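Local coordinates for protein multiheme cytochrome cf (Carboxydothermus ferrireducens DSM 11255, PDB 6QVM) that probably carries electrons through its eleven c-type hemes to insoluble extracellular acceptors such as ferric iron, and sits in the bacterial S-layer, at residues V273-T278 against F294-N299. Residues are numbered along the deposited sequence; the frame is centred on the assembly and turned at random.
Sequences VINSPT and FDKAEN. With HEC (heme c), chain J.
Lys296 runs past the carbonyl oxygens of Thr278, Pro277 and Ser276 to the amide of Asn275, and carries most of this contact. Its CB and CG lie against the carbonyl oxygen of Thr278, with Lys296 CG at 3.6 Å from Thr278 O. CG stands anti to the carbonyl carbon (chi1 -67°), and the chain beyond it is extended. Lys296 CD then passes Pro277 O at 3.6 Å. CE comes next to Ser276 O and Asn275 OD1. At the tip, NZ donates two hydrogen bonds. Lys296 NZ donates to Asn275 OD1 at 2.7 Å, in the plane of that carbonyl. Lys296 NZ also donates to Ser276 O at 2.8 Å, tilted from that carbonyl's plane. The side chains of Asn275 and Lys296 cross at about a right angle. Asn275 ND2 is bonded to Asn245 O, which should help fix the amide's rotation.

Both segments begin as strands of one antiparallel sheet and run on into loops. Strand 279-284 lies between strands 270-275 and 292-295, so the contact spans the turn that leads into this middle strand. The backbone closes the other end: Lys296 N donates to Thr278 O at 3.1 Å, nearly straight at 165°. Water 2 donates to the same oxygen and accepts from Ala297 N. Water 1 donates to Pro277 O and has a weak bond from NZ. An alanine in place of Lys296 would probably leave Asn275 OD1 and Ser276 O without their shared donor and uncover the carbonyls that CG and CD lie against.

On the 294-299 side, Asp295 OD1 accepts from Glu298 N in an Asx motif. Asn275, Ser276 and Pro277 line a heme c pocket. Pro277 CD is 3.6 Å from propionate oxygen O1D of that heme, and a second heme c touches Ser276.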
loop_
_atom_site.group_PDB
_atom_site.type_symbol
_atom_site.label_atom_id
_atom_site.label_comp_id
_atom_site.label_asym_id
_atom_site.label_seq_id
_atom_site.Cartn_x
_atom_site.Cartn_y
_atom_site.Cartn_z
ATOM N N VAL A 273 11.607 12.682 -14.859
ATOM C CA VAL A 273 12.154 13.292 -13.653
ATOM C C VAL A 273 11.974 12.311 -12.505
ATOM O O VAL A 273 10.862 11.828 -12.263
ATOM C CB VAL A 273 11.472 14.633 -13.334
ATOM C CG1 VAL A 273 12.084 15.256 -12.081
ATOM C CG2 VAL A 273 11.569 15.576 -14.521
ATOM N N ILE A 274 13.065 12.004 -11.814
ATOM C CA ILE A 274 13.015 11.143 -10.641
ATOM C C ILE A 274 12.733 12.027 -9.432
ATOM O O ILE A 274 13.514 12.930 -9.114
ATOM C CB ILE A 274 14.319 10.349 -10.473
ATOM C CG1 ILE A 274 14.664 9.626 -11.779
ATOM C CG2 ILE A 274 14.188 9.347 -9.341
ATOM C CD1 ILE A 274 13.503 8.836 -12.376
ATOM N N ASN A 275 11.611 11.770 -8.764
ATOM C CA ASN A 275 10.996 12.722 -7.843
ATOM C C ASN A 275 11.051 12.177 -6.420
ATOM O O ASN A 275 10.315 11.246 -6.078
ATOM C CB ASN A 275 9.559 13.007 -8.280
ATOM C CG ASN A 275 8.871 14.041 -7.414
ATOM O OD1 ASN A 275 9.518 14.879 -6.784
ATOM N ND2 ASN A 275 7.545 13.977 -7.365
ATOM N N SER A 276 11.907 12.776 -5.584
ATOM C CA SER A 276 12.087 12.373 -4.194
ATOM C C SER A 276 11.726 13.544 -3.282
ATOM O O SER A 276 11.550 14.665 -3.772
ATOM C CB SER A 276 13.530 11.914 -3.960
ATOM O OG SER A 276 14.398 13.020 -3.787
ATOM N N PRO A 277 11.602 13.339 -1.963
ATOM C CA PRO A 277 11.175 14.453 -1.093
ATOM C C PRO A 277 12.082 15.675 -1.125
ATOM O O PRO A 277 11.598 16.792 -0.901
ATOM C CB PRO A 277 11.145 13.811 0.301
ATOM C CG PRO A 277 10.867 12.371 0.037
ATOM C CD PRO A 277 11.578 12.046 -1.250
ATOM N N THR A 278 13.378 15.513 -1.408
ATOM C CA THR A 278 14.300 16.641 -1.351
ATOM C C THR A 278 14.935 16.999 -2.687
ATOM O O THR A 278 15.464 18.108 -2.815
ATOM C CB THR A 278 15.420 16.376 -0.334
ATOM O OG1 THR A 278 16.070 15.146 -0.671
ATOM C CG2 THR A 278 14.868 16.296 1.081
ATOM N N PHE A 294 17.934 19.104 -9.353
ATOM C CA PHE A 294 17.230 20.253 -8.799
ATOM C C PHE A 294 17.066 20.044 -7.302
ATOM O O PHE A 294 16.439 19.071 -6.872
ATOM C CB PHE A 294 15.873 20.463 -9.466
ATOM C CG PHE A 294 15.250 21.794 -9.156
ATOM C CD1 PHE A 294 14.381 21.937 -8.089
ATOM C CD2 PHE A 294 15.541 22.904 -9.928
ATOM C CE1 PHE A 294 13.811 23.164 -7.798
ATOM C CE2 PHE A 294 14.981 24.135 -9.641
ATOM C CZ PHE A 294 14.114 24.266 -8.574
ATOM N N ASP A 295 17.631 20.954 -6.515
ATOM C CA ASP A 295 17.515 20.911 -5.061
ATOM C C ASP A 295 16.263 21.677 -4.643
ATOM O O ASP A 295 16.170 22.886 -4.874
ATOM C CB ASP A 295 18.769 21.499 -4.416
ATOM C CG ASP A 295 18.780 21.348 -2.907
ATOM O OD1 ASP A 295 18.007 22.059 -2.227
ATOM O OD2 ASP A 295 19.561 20.515 -2.398
ATOM N N LYS A 296 15.309 20.982 -4.015
ATOM C CA LYS A 296 14.028 21.608 -3.701
ATOM C C LYS A 296 14.150 22.650 -2.596
ATOM O O LYS A 296 13.398 23.631 -2.598
ATOM C CB LYS A 296 13.002 20.541 -3.314
ATOM C CG LYS A 296 12.609 19.620 -4.461
ATOM C CD LYS A 296 11.575 18.587 -4.050
ATOM C CE LYS A 296 11.060 17.839 -5.266
ATOM N NZ LYS A 296 10.109 16.753 -4.908
ATOM N N ALA A 297 15.080 22.467 -1.656
ATOM C CA ALA A 297 15.153 23.375 -0.518
ATOM C C ALA A 297 15.710 24.730 -0.929
ATOM O O ALA A 297 15.145 25.768 -0.568
ATOM C CB ALA A 297 15.983 22.755 0.602
ATOM N N GLU A 298 16.816 24.754 -1.675
ATOM C CA GLU A 298 17.418 26.019 -2.080
ATOM C C GLU A 298 17.027 26.437 -3.487
ATOM O O GLU A 298 17.628 27.372 -4.024
ATOM C CB GLU A 298 18.944 25.974 -1.947
ATOM C CG GLU A 298 19.672 25.097 -2.943
ATOM C CD GLU A 298 21.120 24.897 -2.554
ATOM O OE1 GLU A 298 22.001 24.976 -3.436
ATOM O OE2 GLU A 298 21.379 24.671 -1.355
ATOM N N ASN A 299 16.039 25.771 -4.094
ATOM C CA ASN A 299 15.396 26.242 -5.320
ATOM C C ASN A 299 16.365 26.321 -6.499
ATOM O O ASN A 299 16.229 27.196 -7.362
ATOM C CB ASN A 299 14.736 27.610 -5.093
ATOM C CG ASN A 299 13.377 27.720 -5.738
ATOM O OD1 ASN A 299 12.767 26.714 -6.095
ATOM N ND2 ASN A 299 12.884 28.948 -5.878
HETATM FE FE HEC J . 8.675 1.731 -0.751
HETATM C CHA HEC J . 9.586 5.006 -0.595
HETATM C CHB HEC J . 7.840 1.814 2.598
HETATM C CHC HEC J . 7.236 -1.382 -1.025
HETATM C CHD HEC J . 10.011 1.400 -3.921
HETATM N NA HEC J . 8.692 3.138 0.724
HETATM C C1A HEC J . 9.161 4.428 0.581
HETATM C C2A HEC J . 9.132 5.069 1.880
HETATM C C3A HEC J . 8.654 4.187 2.763
HETATM C C4A HEC J . 8.375 2.957 2.054
HETATM C CMA HEC J . 8.456 4.437 4.271
HETATM C CAA HEC J . 9.583 6.515 2.177
HETATM C CBA HEC J . 8.373 7.441 2.107
HETATM C CGA HEC J . 8.799 8.819 2.539
HETATM O O1A HEC J . 9.932 9.253 2.186
HETATM O O2A HEC J . 7.994 9.488 3.238
HETATM N NB HEC J . 7.726 0.452 0.546
HETATM C C1B HEC J . 7.437 0.710 1.875
HETATM C C2B HEC J . 6.644 -0.385 2.384
HETATM C C3B HEC J . 6.481 -1.280 1.388
HETATM C C4B HEC J . 7.158 -0.763 0.208
HETATM C CMB HEC J . 6.149 -0.468 3.847
HETATM C CAB HEC J . 5.711 -2.624 1.452
HETATM C CBB HEC J . 4.224 -2.445 1.848
HETATM N NC HEC J . 8.688 0.262 -2.182
HETATM C C1C HEC J . 7.947 -0.912 -2.120
HETATM C C2C HEC J . 8.066 -1.593 -3.401
HETATM C C3C HEC J . 8.779 -0.797 -4.234
HETATM C C4C HEC J . 9.217 0.364 -3.460
HETATM C CMC HEC J . 7.338 -2.910 -3.768
HETATM C CAC HEC J . 9.195 -1.073 -5.712
HETATM C CBC HEC J . 7.999 -1.294 -6.671
HETATM N ND HEC J . 9.647 3.000 -2.053
HETATM C C1D HEC J . 10.113 2.644 -3.322
HETATM C C2D HEC J . 10.745 3.799 -3.913
HETATM C C3D HEC J . 10.609 4.916 -2.873
HETATM C C4D HEC J . 9.914 4.334 -1.753
HETATM C CMD HEC J . 11.416 3.900 -5.296
HETATM C CAD HEC J . 11.086 6.372 -3.002
HETATM C CBD HEC J . 9.850 7.161 -3.448
HETATM C CGD HEC J . 10.179 8.592 -3.788
HETATM O O1D HEC J . 11.209 9.099 -3.272
HETATM O O2D HEC J . 9.406 9.220 -4.563
HETATM O O HOH W 1 9.219 17.803 -1.800
HETATM O O HOH W 2 16.344 20.036 -1.136
#